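Local coordinates for protein leucine aminopeptidase A1, chloroplastic (Solanum lycopersicum, PDB 5D8N) that removes N-terminal amino acids, preferably leucine, from peptides as a homohexameric M17 metalloaminopeptidase that binds two magnesium ions per subunit and also has chaperone activity, at residues A[37-42]-A[141-146]; A[45-50]-A[70-75]; A[388-393]-A[470-475]; A[408-413]-A[520-525]; A[437-442]-A[448-453]. The protein carries 1 engineered substitution. All coordinates share one frame; numbering follows the deposited sequence.

Interaction 1: A[37-42]-A[141-146]; sequences TAVVQW and AVALAS
The indole of Trp-42 lies flat over the methyl of Ala-141. CB of Ala-141 sits 3.5 Å from the centroid of the six-membered ring of Trp-42 and 12° off the ring normal. This is a CH-pi contact with the face. Its shortest atom pair is Trp-42 CE2 to Ala-141 CB, 3.5 Å. CG of Trp-42 is anti to the backbone N (chi1 -179°), which carries the ring across to the strand. The rim of the ring is held too, because NE1 of Trp-42 is hydrogen-bonded to Asp-189 on the next strand. Two residues along the strand, CB of Ala-143 meets CG2 of Val-39 at 3.8 Å. That branch of Val-39 stands beside the backbone N, and CG1 turns to Leu-47. No hydrogen bond joins the two segments. Within 37-42 a short 3-10 turn brings Val-39 and Trp-42 to the same side, with Trp-42 N bonded to Val-39 O at 3.1 Å. Ala-141 and Ala-143 both point to that turn. Val-142, between them, packs on helix 119-134 across the sheet. Val-39 CA and Ala-143 CA are 7.4 Å apart. The 37-42 turn covers part of one face of the sheet in the macro-like N-terminal domain of M17 aminopeptidases.

Interaction 2: A[45-50]-A[70-75]; sequences DLLAIG and QQLDSE
Leu-72 carries the helix side of this contact, and Ile-49 and Leu-47 carry the strand side. Ile-49 and Leu-72 meet end to end through their CD1 methyls, 3.4 Å apart, which is tighter than usual for two carbons. CG1 of Ile-49 is anti to the carbonyl carbon (chi1 -63°), and the extended chi2 of 158° sends CD1 out from the strand to the helix. The same Leu-72 methyl also faces Leu-47, but more loosely. There CD2 of Leu-47 stands 4.5 Å from CD1 of Leu-72. One methyl of the helix is therefore set against two strand residues, two positions apart on one side of the strand. Ala-48, between them, faces the other way and touches helix 119-134. The backbones stay well apart, with the CA atoms of Ile-49 and Leu-72 10.9 Å from each other. Ile-49 leans in turn on Leu-108 and Ala-145. All three residues of the contact are buried. Between these two segments the helix and the sheet of the N-terminal domain meet through methyl groups, with no hydrogen bond to fix a direction.

Interaction 3: A[388-393]-A[470-475]; sequences GRLTLA and MINTGP
The start of helix 388-401 borders the active site of the catalytic domain, and here it meets the loop that follows strand 470-471. Arg-389, a predicted active-site residue, reaches over to the backbone of that loop. Its NH1 lies 2.8 Å from the carbonyl O of Asn-472. The bond is weak, because the N-H...O angle is only 115°, and the oxygen stands oblique to the guanidinium plane. A water adds a second link. It lies in plane at the guanidinium edge, 3.1 Å from NH1 of Arg-389, and also accepts from the backbone N of Gly-474 at 2.9 Å. NH1 is tied to the loop twice, directly and through water. CG of Arg-389 takes the position between the backbone N and carbonyl carbon (chi1 60°), and a bend at chi3 of 70° brings NH1 to the Asn-472 carbonyl.

Leu-390 makes the apolar part. In the conformer described, one of two deposited, its CD1 touches CB of Asn-472 at 3.8 Å, and the two side chains run at a slant to each other. The Asn-472 amide does not turn to the arginine. Its ND2 bonds to the carbonyls of Ala-386 and Asn-383, just before the helix. The magnesium ligands Asp-385 and Glu-387 lie in this same part of the chain. Phe-486 and Leu-487 of helix 479-488 pack against Arg-389.

Asn-472 thus links the arginine, weakly through its main-chain O, with the chain around those ligands. The poor angle suggests that the direct bond does not fix the guanidinium alone; the water bridge and the packing of Phe-486 and Leu-487 probably help.

Interaction 4: A[408-413]-A[520-525]; sequences IDLATL and STLVEW
Strand 406-411 belongs to the central sheet of the catalytic domain, and helix 519-527 near the C terminus packs on one face of it. The two short segments run antiparallel at 179°, with their axes 11.4 Å apart. Ile-408 and Trp-525 make the closest meeting. CD1 of Ile-408 stands over the centre of the indole, 3.5 Å from the centroid of the six-membered ring of Trp-525 and 11° off its normal, in a CH-pi contact. With chi1 near 176° the indole of Trp-525 extends away from its own backbone N and is set against the strand. CG1 of Ile-408 follows over the same ring, 3.9 Å from CH2 of Trp-525. Leu-522, one helix turn earlier, takes the next place along the strand. Its CD2 meets CD1 of Leu-410 at 3.8 Å, the two leucines approaching tip to tip. CD2 of Leu-522 also passes CG2 of Ile-408 at 4.1 Å. Asp-409, between the two strand residues, points to the other side, where it bonds to His-499 and Trp-497. Leu-297 of the neighbouring strand 293-305 also touches Leu-522 and Trp-525. All four touching residues are buried. Such a helix laid along a strand is the layered alpha/beta packing of the M17 catalytic domain.

Interaction 5: A[437-442]-A[448-453]; sequences REVVEA and EKLWRM
Segment 437-442 of helix 433-446 faces segment 448-453, with the CA atoms of Val-440 and Leu-450 7.4 Å apart and no hydrogen bond between the segments. Leu-450 is the only residue of 448-453 within 4.5 Å of segment 437-442, and it spreads its two methyls over two neighbouring valines. CD2 of Leu-450 meets CG1 of Val-439 at 3.8 Å, and these side chains cross at about a right angle. CD1 of Leu-450 lies farther from its partner, 4.3 Å from CG2 of Val-440. The chi1 of 56° tucks CG of Leu-450 between its two main-chain neighbours and turns the branch to the helix. Val-439 is buried and also packs on Leu-498 and on Ile-408, whereas Val-440 is exposed at the border of the contact. The two elements close a beta-alpha-beta unit made of strand 426-429, helix 433-446 and strand 450-452. Strand 450-452 is the outermost strand of the sheet within this chain. Arg-452 points to the helix side and forms a salt bridge with Asp-433 at the start of the helix. In one of two deposited conformers of Arg-437, its NH1 forms a salt bridge of 3.4 Å with OE1 of Glu-441, one turn on. Trp-451 faces away from the helix; its NE1 bonds to Arg-452 O, and Lys-449 to Glu-456, of a neighbouring subunit.

How the interactions relate
From the N terminus, interaction 1 closes a long loop within the N-terminal domain, from the turn after strand 31-35 to strand 139-144. Interaction 2 closes a shorter loop inside it. The two touch, since strands 46-52 and 139-144 are neighbours in one sheet. The other three lie in the catalytic domain. Interaction 3 opens at 388-393, and interaction 4 opens at 408-413 before interaction 3 closes at 470-475, so these two cross. Interaction 5 is a short closure within both loops. It meets interaction 4 where Thr-521 bonds to Glu-448. Leu-392 of interaction 3 packs on Ala-411 and Leu-413 of interaction 4. Interactions 1 and 3 lie about 54 Å apart, centre to centre.

Interaction 1: A[37-42]-A[141-146]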
# COMPACT_ATOMS: atom_id res chain seq x y z
N THR A 37 57.27 -8.09 -27.65
CA THR A 37 58.09 -7.39 -26.67
C THR A 37 58.07 -8.10 -25.33
O THR A 37 57.02 -8.43 -24.79
CB THR A 37 57.56 -5.96 -26.42
OG1 THR A 37 57.33 -5.29 -27.66
CG2 THR A 37 58.53 -5.17 -25.54
N ALA A 38 59.25 -8.34 -24.78
CA ALA A 38 59.37 -8.87 -23.44
C ALA A 38 58.67 -7.91 -22.47
O ALA A 38 58.87 -6.70 -22.52
CB ALA A 38 60.83 -9.04 -23.07
N VAL A 39 57.98 -8.49 -21.51
CA VAL A 39 57.22 -7.67 -20.58
C VAL A 39 58.10 -6.74 -19.76
O VAL A 39 57.80 -5.56 -19.66
CB VAL A 39 56.36 -8.54 -19.64
CG1 VAL A 39 55.66 -7.65 -18.64
CG2 VAL A 39 55.34 -9.33 -20.45
N VAL A 40 59.25 -7.23 -19.32
CA VAL A 40 60.16 -6.41 -18.52
C VAL A 40 60.81 -5.30 -19.32
O VAL A 40 61.32 -4.34 -18.73
CB VAL A 40 61.28 -7.21 -17.83
CG1 VAL A 40 60.68 -8.21 -16.85
CG2 VAL A 40 62.15 -7.93 -18.84
N GLN A 41 60.75 -5.40 -20.64
CA GLN A 41 61.34 -4.37 -21.48
C GLN A 41 60.32 -3.41 -22.05
O GLN A 41 60.71 -2.45 -22.70
CB GLN A 41 62.19 -4.99 -22.60
CG GLN A 41 63.51 -5.54 -22.07
CD GLN A 41 64.10 -6.65 -22.93
OE1 GLN A 41 64.27 -7.79 -22.48
NE2 GLN A 41 64.46 -6.30 -24.15
N TRP A 42 59.03 -3.62 -21.78
CA TRP A 42 58.00 -2.78 -22.37
C TRP A 42 58.00 -1.42 -21.68
O TRP A 42 58.21 -1.34 -20.49
CB TRP A 42 56.61 -3.43 -22.26
CG TRP A 42 55.52 -2.62 -22.87
CD1 TRP A 42 55.16 -2.56 -24.20
CD2 TRP A 42 54.75 -1.62 -22.21
NE1 TRP A 42 54.19 -1.60 -24.38
CE2 TRP A 42 53.90 -1.03 -23.16
CE3 TRP A 42 54.63 -1.23 -20.87
CZ2 TRP A 42 52.97 -0.05 -22.82
CZ3 TRP A 42 53.78 -0.21 -20.55
CH2 TRP A 42 52.95 0.36 -21.52
N ALA A 141 49.77 -1.60 -21.53
CA ALA A 141 50.02 -2.97 -21.93
C ALA A 141 49.35 -3.88 -20.92
O ALA A 141 49.32 -3.57 -19.73
CB ALA A 141 51.52 -3.24 -21.93
N VAL A 142 49.03 -5.07 -21.36
CA VAL A 142 48.52 -6.10 -20.49
C VAL A 142 49.23 -7.39 -20.81
O VAL A 142 49.38 -7.76 -21.98
CB VAL A 142 47.00 -6.31 -20.68
CG1 VAL A 142 46.48 -7.40 -19.76
CG2 VAL A 142 46.25 -5.01 -20.42
N ALA A 143 49.48 -8.13 -19.74
CA ALA A 143 50.04 -9.47 -19.83
C ALA A 143 49.53 -10.37 -18.70
O ALA A 143 49.08 -9.87 -17.66
CB ALA A 143 51.56 -9.35 -19.73
N LEU A 144 49.67 -11.68 -18.86
CA LEU A 144 49.45 -12.64 -17.77
C LEU A 144 50.74 -12.96 -17.06
O LEU A 144 51.79 -13.05 -17.69
CB LEU A 144 48.86 -13.96 -18.29
CG LEU A 144 47.57 -13.81 -19.09
CD1 LEU A 144 47.04 -15.16 -19.52
CD2 LEU A 144 46.53 -13.06 -18.27
N ALA A 145 50.69 -13.14 -15.75
CA ALA A 145 51.90 -13.48 -15.02
C ALA A 145 52.37 -14.86 -15.43
O ALA A 145 53.56 -15.15 -15.37
CB ALA A 145 51.67 -13.44 -13.52
N SER A 146 51.44 -15.73 -15.83
CA SER A 146 51.85 -17.03 -16.34
C SER A 146 50.99 -17.51 -17.50
O SER A 146 49.76 -17.44 -17.48
CB SER A 146 51.91 -18.08 -15.23
OG SER A 146 50.64 -18.29 -14.64

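Interaction 2: A[45-50]-A[70-75]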
# COMPACT_ATOMS: atom_id res chain seq x y z
N ASP A 45 52.89 3.98 -20.28
CA ASP A 45 52.32 4.63 -19.11
C ASP A 45 51.90 3.65 -18.01
O ASP A 45 51.92 3.98 -16.83
CB ASP A 45 51.13 5.49 -19.50
CG ASP A 45 51.49 6.55 -20.51
OD1 ASP A 45 52.65 7.00 -20.51
OD2 ASP A 45 50.63 6.91 -21.34
N LEU A 46 51.45 2.47 -18.41
CA LEU A 46 50.87 1.53 -17.47
C LEU A 46 50.97 0.12 -18.00
O LEU A 46 50.49 -0.19 -19.09
CB LEU A 46 49.41 1.87 -17.22
CG LEU A 46 48.64 0.83 -16.40
CD1 LEU A 46 49.06 0.84 -14.94
CD2 LEU A 46 47.16 1.15 -16.53
N LEU A 47 51.50 -0.75 -17.16
CA LEU A 47 51.53 -2.18 -17.41
C LEU A 47 50.61 -2.84 -16.39
O LEU A 47 50.84 -2.78 -15.18
CB LEU A 47 52.97 -2.68 -17.21
CG LEU A 47 53.15 -4.20 -17.25
CD1 LEU A 47 52.75 -4.79 -18.60
CD2 LEU A 47 54.60 -4.56 -16.94
N ALA A 48 49.63 -3.57 -16.91
CA ALA A 48 48.73 -4.35 -16.07
C ALA A 48 49.03 -5.83 -16.23
O ALA A 48 49.06 -6.34 -17.35
CB ALA A 48 47.28 -4.08 -16.47
N ILE A 49 49.18 -6.50 -15.10
CA ILE A 49 49.49 -7.92 -15.09
C ILE A 49 48.45 -8.73 -14.33
O ILE A 49 48.15 -8.45 -13.16
CB ILE A 49 50.84 -8.15 -14.40
CG1 ILE A 49 51.93 -7.46 -15.23
CG2 ILE A 49 51.13 -9.65 -14.30
CD1 ILE A 49 53.16 -7.16 -14.40
N GLY A 50 47.90 -9.72 -15.00
CA GLY A 50 46.86 -10.56 -14.43
C GLY A 50 47.51 -11.72 -13.72
O GLY A 50 48.27 -12.45 -14.36
N GLN A 70 58.97 -11.93 -10.12
CA GLN A 70 60.29 -11.89 -9.48
C GLN A 70 61.22 -10.90 -10.17
O GLN A 70 61.94 -10.13 -9.53
CB GLN A 70 60.91 -13.29 -9.46
CG GLN A 70 62.19 -13.37 -8.63
CD GLN A 70 63.43 -13.36 -9.49
OE1 GLN A 70 63.47 -14.02 -10.53
NE2 GLN A 70 64.44 -12.59 -9.07
N GLN A 71 61.22 -10.90 -11.50
CA GLN A 71 62.10 -9.99 -12.24
C GLN A 71 61.67 -8.53 -12.13
O GLN A 71 62.50 -7.63 -11.99
CB GLN A 71 62.12 -10.40 -13.71
CG GLN A 71 63.23 -9.71 -14.49
CD GLN A 71 63.52 -10.38 -15.82
OE1 GLN A 71 62.79 -11.29 -16.26
NE2 GLN A 71 64.54 -9.88 -16.51
N LEU A 72 60.38 -8.26 -12.26
CA LEU A 72 59.90 -6.89 -12.09
C LEU A 72 60.22 -6.36 -10.69
O LEU A 72 60.73 -5.25 -10.53
CB LEU A 72 58.40 -6.83 -12.33
CG LEU A 72 58.01 -7.07 -13.80
CD1 LEU A 72 56.50 -7.26 -13.90
CD2 LEU A 72 58.46 -5.90 -14.66
N ASP A 73 60.01 -7.20 -9.69
CA ASP A 73 60.32 -6.80 -8.33
C ASP A 73 61.80 -6.52 -8.13
O ASP A 73 62.16 -5.50 -7.55
CB ASP A 73 59.88 -7.91 -7.38
CG ASP A 73 59.83 -7.43 -5.95
OD1 ASP A 73 59.39 -6.27 -5.77
OD2 ASP A 73 60.10 -8.25 -5.04
N SER A 74 62.65 -7.39 -8.69
CA SER A 74 64.10 -7.18 -8.65
C SER A 74 64.46 -5.82 -9.20
O SER A 74 65.28 -5.09 -8.63
CB SER A 74 64.83 -8.23 -9.50
OG SER A 74 65.13 -9.37 -8.74
N GLU A 75 63.95 -5.53 -10.39
CA GLU A 75 64.25 -4.26 -11.02
C GLU A 75 63.76 -3.09 -10.17
O GLU A 75 64.35 -2.01 -10.24
CB GLU A 75 63.64 -4.28 -12.42
CG GLU A 75 63.79 -3.02 -13.25
CD GLU A 75 63.56 -3.32 -14.71
OE1 GLU A 75 64.07 -4.36 -15.18
OE2 GLU A 75 62.76 -2.61 -15.36

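Interaction 3: A[388-393]-A[470-475]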
# COMPACT_ATOMS: atom_id res chain seq x y z
N GLY A 388 4.34 -4.56 -24.07
CA GLY A 388 5.49 -4.93 -24.89
C GLY A 388 5.28 -6.25 -25.64
O GLY A 388 5.62 -6.35 -26.82
N ARG A 389 4.69 -7.23 -24.96
CA ARG A 389 4.48 -8.53 -25.55
C ARG A 389 3.51 -8.46 -26.70
O ARG A 389 3.62 -9.28 -27.61
CB ARG A 389 4.00 -9.55 -24.53
CG ARG A 389 2.68 -9.17 -23.86
CD ARG A 389 2.41 -10.09 -22.68
NE ARG A 389 3.34 -9.81 -21.59
CZ ARG A 389 3.40 -10.50 -20.45
NH1 ARG A 389 2.65 -11.58 -20.26
NH2 ARG A 389 4.31 -10.19 -19.56
N LEU A 390 2.62 -7.46 -26.72
CA LEU A 390 1.73 -7.30 -27.85
C LEU A 390 2.52 -6.95 -29.11
O LEU A 390 2.18 -7.40 -30.21
CB LEU A 390 0.64 -6.24 -27.61
CG LEU A 390 -0.66 -6.61 -26.90
CD1 LEU A 390 -0.38 -7.40 -25.63
CD2 LEU A 390 -1.46 -5.36 -26.56
N THR A 391 3.47 -6.04 -28.98
CA THR A 391 4.28 -5.65 -30.12
C THR A 391 5.09 -6.84 -30.61
O THR A 391 5.28 -7.04 -31.81
CB THR A 391 5.19 -4.45 -29.83
OG1 THR A 391 6.22 -4.79 -28.89
CG2 THR A 391 4.37 -3.30 -29.29
N LEU A 392 5.58 -7.62 -29.66
CA LEU A 392 6.34 -8.82 -30.03
C LEU A 392 5.50 -9.86 -30.76
O LEU A 392 6.02 -10.58 -31.61
CB LEU A 392 6.98 -9.47 -28.81
CG LEU A 392 8.18 -8.73 -28.23
CD1 LEU A 392 8.51 -9.32 -26.87
CD2 LEU A 392 9.38 -8.85 -29.17
N ALA A 393 4.23 -9.95 -30.42
CA ALA A 393 3.35 -10.87 -31.12
C ALA A 393 3.38 -10.68 -32.64
O ALA A 393 3.65 -11.61 -33.41
CB ALA A 393 1.94 -10.71 -30.59
N MET A 470 -7.32 -14.96 -25.48
CA MET A 470 -6.40 -14.98 -24.36
C MET A 470 -6.37 -13.61 -23.74
O MET A 470 -6.79 -12.64 -24.37
CB MET A 470 -4.99 -15.38 -24.80
CG MET A 470 -4.27 -14.30 -25.62
SD MET A 470 -2.88 -14.94 -26.62
CE MET A 470 -3.72 -15.73 -27.97
N ILE A 471 -5.86 -13.55 -22.51
CA ILE A 471 -5.51 -12.28 -21.91
C ILE A 471 -4.01 -12.07 -22.10
O ILE A 471 -3.30 -13.01 -22.43
CB ILE A 471 -5.85 -12.23 -20.40
CG1 ILE A 471 -5.09 -13.30 -19.62
CG2 ILE A 471 -7.36 -12.34 -20.19
CD1 ILE A 471 -5.47 -13.40 -18.15
N ASN A 472 -3.51 -10.87 -21.82
CA ASN A 472 -2.10 -10.57 -22.00
C ASN A 472 -1.23 -10.76 -20.76
O ASN A 472 -0.04 -11.04 -20.88
CB ASN A 472 -1.89 -9.19 -22.63
CG ASN A 472 -2.03 -8.06 -21.63
OD1 ASN A 472 -3.06 -7.92 -20.96
ND2 ASN A 472 -1.07 -7.15 -21.63
N THR A 473 -1.84 -10.84 -19.58
CA THR A 473 -1.09 -10.92 -18.34
C THR A 473 -1.69 -11.90 -17.35
O THR A 473 -2.85 -11.77 -16.96
CB THR A 473 -1.08 -9.54 -17.67
OG1 THR A 473 -0.46 -8.61 -18.56
CG2 THR A 473 -0.29 -9.58 -16.39
N GLY A 474 -0.90 -12.89 -16.97
CA GLY A 474 -1.32 -13.91 -16.04
C GLY A 474 -0.99 -13.51 -14.62
O GLY A 474 -0.58 -12.38 -14.37
N PRO A 475 -1.25 -14.41 -13.66
CA PRO A 475 -0.90 -14.11 -12.27
C PRO A 475 0.61 -13.89 -12.03
O PRO A 475 1.44 -14.18 -12.89
CB PRO A 475 -1.43 -15.32 -11.51
CG PRO A 475 -1.65 -16.39 -12.51
CD PRO A 475 -1.84 -15.74 -13.85
O HOH W 1 1.81 -13.28 -17.83

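Interaction 4: A[408-413]-A[520-525]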
# COMPACT_ATOMS: atom_id res chain seq x y z
N ILE A 408 15.45 -16.11 -32.32
CA ILE A 408 15.61 -15.68 -30.94
C ILE A 408 15.02 -14.31 -30.75
O ILE A 408 15.37 -13.38 -31.50
CB ILE A 408 17.09 -15.65 -30.51
CG1 ILE A 408 17.72 -17.04 -30.63
CG2 ILE A 408 17.23 -15.13 -29.08
CD1 ILE A 408 19.19 -17.09 -30.26
N ASP A 409 14.17 -14.13 -29.73
CA ASP A 409 13.74 -12.80 -29.34
C ASP A 409 14.36 -12.42 -28.00
O ASP A 409 14.60 -13.28 -27.16
CB ASP A 409 12.23 -12.63 -29.30
CG ASP A 409 11.61 -13.18 -28.04
OD1 ASP A 409 11.71 -12.50 -26.97
OD2 ASP A 409 10.95 -14.25 -28.13
N LEU A 410 14.69 -11.14 -27.87
CA LEU A 410 15.15 -10.57 -26.61
C LEU A 410 14.21 -9.46 -26.22
O LEU A 410 13.91 -8.56 -27.00
CB LEU A 410 16.56 -10.00 -26.75
CG LEU A 410 17.67 -11.07 -26.75
CD1 LEU A 410 17.73 -11.70 -28.12
CD2 LEU A 410 19.02 -10.43 -26.43
N ALA A 411 13.78 -9.52 -24.97
CA ALA A 411 12.82 -8.55 -24.44
C ALA A 411 12.98 -8.42 -22.93
O ALA A 411 13.19 -9.40 -22.20
CB ALA A 411 11.41 -8.98 -24.77
N THR A 412 12.91 -7.17 -22.49
CA THR A 412 12.73 -6.86 -21.08
C THR A 412 11.27 -7.06 -20.76
O THR A 412 10.47 -6.13 -20.82
CB THR A 412 13.16 -5.41 -20.80
OG1 THR A 412 12.52 -4.51 -21.73
CG2 THR A 412 14.62 -5.26 -21.00
N LEU A 413 10.88 -8.31 -20.55
CA LEU A 413 9.47 -8.65 -20.52
C LEU A 413 8.81 -8.56 -19.15
O LEU A 413 7.69 -8.09 -19.06
CB LEU A 413 9.22 -10.02 -21.11
CG LEU A 413 7.85 -10.10 -21.79
CD1 LEU A 413 7.91 -9.40 -23.14
CD2 LEU A 413 7.41 -11.54 -21.96
N SER A 520 26.98 -9.97 -27.68
CA SER A 520 28.04 -10.96 -27.87
C SER A 520 27.49 -12.36 -28.01
O SER A 520 28.00 -13.17 -28.80
CB SER A 520 29.10 -10.88 -26.76
OG SER A 520 28.47 -11.08 -25.49
N THR A 521 26.49 -12.70 -27.21
CA THR A 521 25.88 -14.02 -27.29
C THR A 521 25.19 -14.24 -28.64
O THR A 521 25.33 -15.31 -29.27
CB THR A 521 24.91 -14.26 -26.12
OG1 THR A 521 25.62 -14.18 -24.87
CG2 THR A 521 24.24 -15.62 -26.21
N LEU A 522 24.44 -13.24 -29.11
CA LEU A 522 23.79 -13.37 -30.39
C LEU A 522 24.78 -13.56 -31.54
O LEU A 522 24.54 -14.34 -32.47
CB LEU A 522 22.89 -12.18 -30.67
CG LEU A 522 21.69 -12.01 -29.72
CD1 LEU A 522 20.90 -10.76 -30.08
CD2 LEU A 522 20.80 -13.23 -29.64
N VAL A 523 25.86 -12.79 -31.51
CA VAL A 523 26.89 -12.92 -32.53
C VAL A 523 27.45 -14.34 -32.51
O VAL A 523 27.62 -14.96 -33.58
CB VAL A 523 28.00 -11.88 -32.37
CG1 VAL A 523 29.20 -12.22 -33.26
CG2 VAL A 523 27.46 -10.50 -32.70
N GLU A 524 27.81 -14.82 -31.32
CA GLU A 524 28.34 -16.19 -31.22
C GLU A 524 27.33 -17.17 -31.76
O GLU A 524 27.70 -18.15 -32.42
CB GLU A 524 28.71 -16.57 -29.79
CG GLU A 524 30.00 -15.92 -29.29
CD GLU A 524 31.26 -16.40 -30.01
OE1 GLU A 524 31.27 -17.55 -30.51
OE2 GLU A 524 32.27 -15.67 -29.96
N TRP A 525 26.06 -16.99 -31.43
CA TRP A 525 25.05 -17.93 -31.88
C TRP A 525 24.95 -17.95 -33.40
O TRP A 525 24.82 -19.00 -34.02
CB TRP A 525 23.69 -17.58 -31.27
CG TRP A 525 22.57 -18.46 -31.74
CD1 TRP A 525 22.37 -19.78 -31.42
CD2 TRP A 525 21.55 -18.12 -32.67
NE1 TRP A 525 21.19 -20.21 -31.97
CE2 TRP A 525 20.70 -19.24 -32.79
CE3 TRP A 525 21.17 -16.92 -33.30
CZ2 TRP A 525 19.52 -19.21 -33.53
CZ3 TRP A 525 20.02 -16.90 -34.07
CH2 TRP A 525 19.19 -18.03 -34.15

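Interaction 5: A[437-442]-A[448-453]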
# COMPACT_ATOMS: atom_id res chain seq x y z
N ARG A 437 20.25 -25.63 -26.22
CA ARG A 437 21.65 -26.04 -26.13
C ARG A 437 22.56 -25.12 -26.94
O ARG A 437 23.63 -24.75 -26.46
CB ARG A 437 21.82 -27.50 -26.58
CG ARG A 437 23.27 -27.96 -26.54
CD ARG A 437 23.51 -29.29 -27.27
NE ARG A 437 22.78 -29.33 -28.53
CZ ARG A 437 23.13 -28.64 -29.61
NH1 ARG A 437 24.33 -28.10 -29.73
NH2 ARG A 437 22.23 -28.52 -30.57
N GLU A 438 22.14 -24.74 -28.14
CA GLU A 438 22.90 -23.79 -28.95
C GLU A 438 23.09 -22.47 -28.19
O GLU A 438 24.17 -21.87 -28.24
CB GLU A 438 22.19 -23.48 -30.27
CG GLU A 438 22.22 -24.54 -31.37
CD GLU A 438 21.38 -24.16 -32.59
OE1 GLU A 438 21.08 -22.98 -32.86
OE2 GLU A 438 20.91 -25.08 -33.28
N VAL A 439 22.03 -21.99 -27.53
CA VAL A 439 22.08 -20.67 -26.89
C VAL A 439 22.92 -20.74 -25.62
O VAL A 439 23.77 -19.87 -25.40
CB VAL A 439 20.68 -20.08 -26.65
CG1 VAL A 439 20.74 -18.83 -25.78
CG2 VAL A 439 20.04 -19.74 -27.98
N VAL A 440 22.81 -21.84 -24.89
CA VAL A 440 23.66 -22.05 -23.73
C VAL A 440 25.15 -22.12 -24.12
O VAL A 440 26.00 -21.51 -23.47
CB VAL A 440 23.27 -23.34 -22.98
CG1 VAL A 440 24.35 -23.76 -21.99
CG2 VAL A 440 21.96 -23.13 -22.25
N GLU A 441 25.46 -22.80 -25.23
CA GLU A 441 26.84 -22.84 -25.70
C GLU A 441 27.33 -21.48 -26.19
O GLU A 441 28.48 -21.10 -25.96
CB GLU A 441 26.99 -23.91 -26.79
CG GLU A 441 26.97 -25.34 -26.24
CD GLU A 441 26.81 -26.44 -27.29
OE1 GLU A 441 26.83 -26.14 -28.51
OE2 GLU A 441 26.57 -27.61 -26.89
N ALA A 442 26.46 -20.71 -26.83
CA ALA A 442 26.86 -19.39 -27.31
C ALA A 442 27.19 -18.48 -26.14
O ALA A 442 28.16 -17.73 -26.20
CB ALA A 442 25.76 -18.79 -28.17
N GLU A 448 28.43 -14.39 -21.31
CA GLU A 448 27.21 -13.81 -20.78
C GLU A 448 26.42 -14.84 -19.96
O GLU A 448 26.47 -16.04 -20.22
CB GLU A 448 26.37 -13.24 -21.92
CG GLU A 448 27.04 -12.05 -22.60
CD GLU A 448 26.08 -11.17 -23.42
OE1 GLU A 448 25.42 -11.69 -24.35
OE2 GLU A 448 26.13 -9.93 -23.26
N LYS A 449 25.66 -14.36 -18.99
CA LYS A 449 24.93 -15.23 -18.05
C LYS A 449 23.47 -15.34 -18.42
O LYS A 449 22.76 -14.33 -18.50
CB LYS A 449 25.00 -14.71 -16.62
CG LYS A 449 26.41 -14.64 -16.05
CD LYS A 449 26.39 -14.00 -14.66
CE LYS A 449 27.84 -13.78 -14.24
NZ LYS A 449 28.04 -13.61 -12.78
N LEU A 450 23.02 -16.59 -18.57
CA LEU A 450 21.62 -16.91 -18.80
C LEU A 450 21.30 -18.30 -18.27
O LEU A 450 22.19 -19.09 -17.98
CB LEU A 450 21.26 -16.75 -20.29
CG LEU A 450 22.03 -17.51 -21.37
CD1 LEU A 450 21.61 -18.97 -21.43
CD2 LEU A 450 21.81 -16.88 -22.73
N TRP A 451 20.01 -18.59 -18.15
CA TRP A 451 19.57 -19.85 -17.56
C TRP A 451 18.22 -20.21 -18.18
O TRP A 451 17.29 -19.39 -18.19
CB TRP A 451 19.43 -19.69 -16.05
CG TRP A 451 19.21 -20.97 -15.28
CD1 TRP A 451 18.02 -21.51 -14.89
CD2 TRP A 451 20.22 -21.90 -14.86
NE1 TRP A 451 18.22 -22.67 -14.18
CE2 TRP A 451 19.58 -22.92 -14.13
CE3 TRP A 451 21.60 -21.99 -15.08
CZ2 TRP A 451 20.26 -24.03 -13.64
CZ3 TRP A 451 22.31 -23.04 -14.49
CH2 TRP A 451 21.63 -24.06 -13.78
N ARG A 452 18.11 -21.44 -18.65
CA ARG A 452 16.84 -21.89 -19.18
C ARG A 452 15.81 -22.05 -18.07
O ARG A 452 16.10 -22.53 -16.97
CB ARG A 452 17.01 -23.20 -19.93
CG ARG A 452 15.78 -23.54 -20.76
CD ARG A 452 15.85 -24.96 -21.31
NE ARG A 452 14.75 -25.25 -22.23
CZ ARG A 452 14.60 -26.42 -22.86
NH1 ARG A 452 15.52 -27.35 -22.78
NH2 ARG A 452 13.59 -26.58 -23.72
N MET A 453 14.59 -21.62 -18.38
CA MET A 453 13.46 -21.76 -17.47
C MET A 453 12.35 -22.51 -18.20
O MET A 453 12.29 -22.52 -19.43
CB MET A 453 12.94 -20.37 -17.08
CG MET A 453 13.96 -19.57 -16.30
SD MET A 453 14.11 -20.17 -14.60
CE MET A 453 12.61 -19.54 -13.90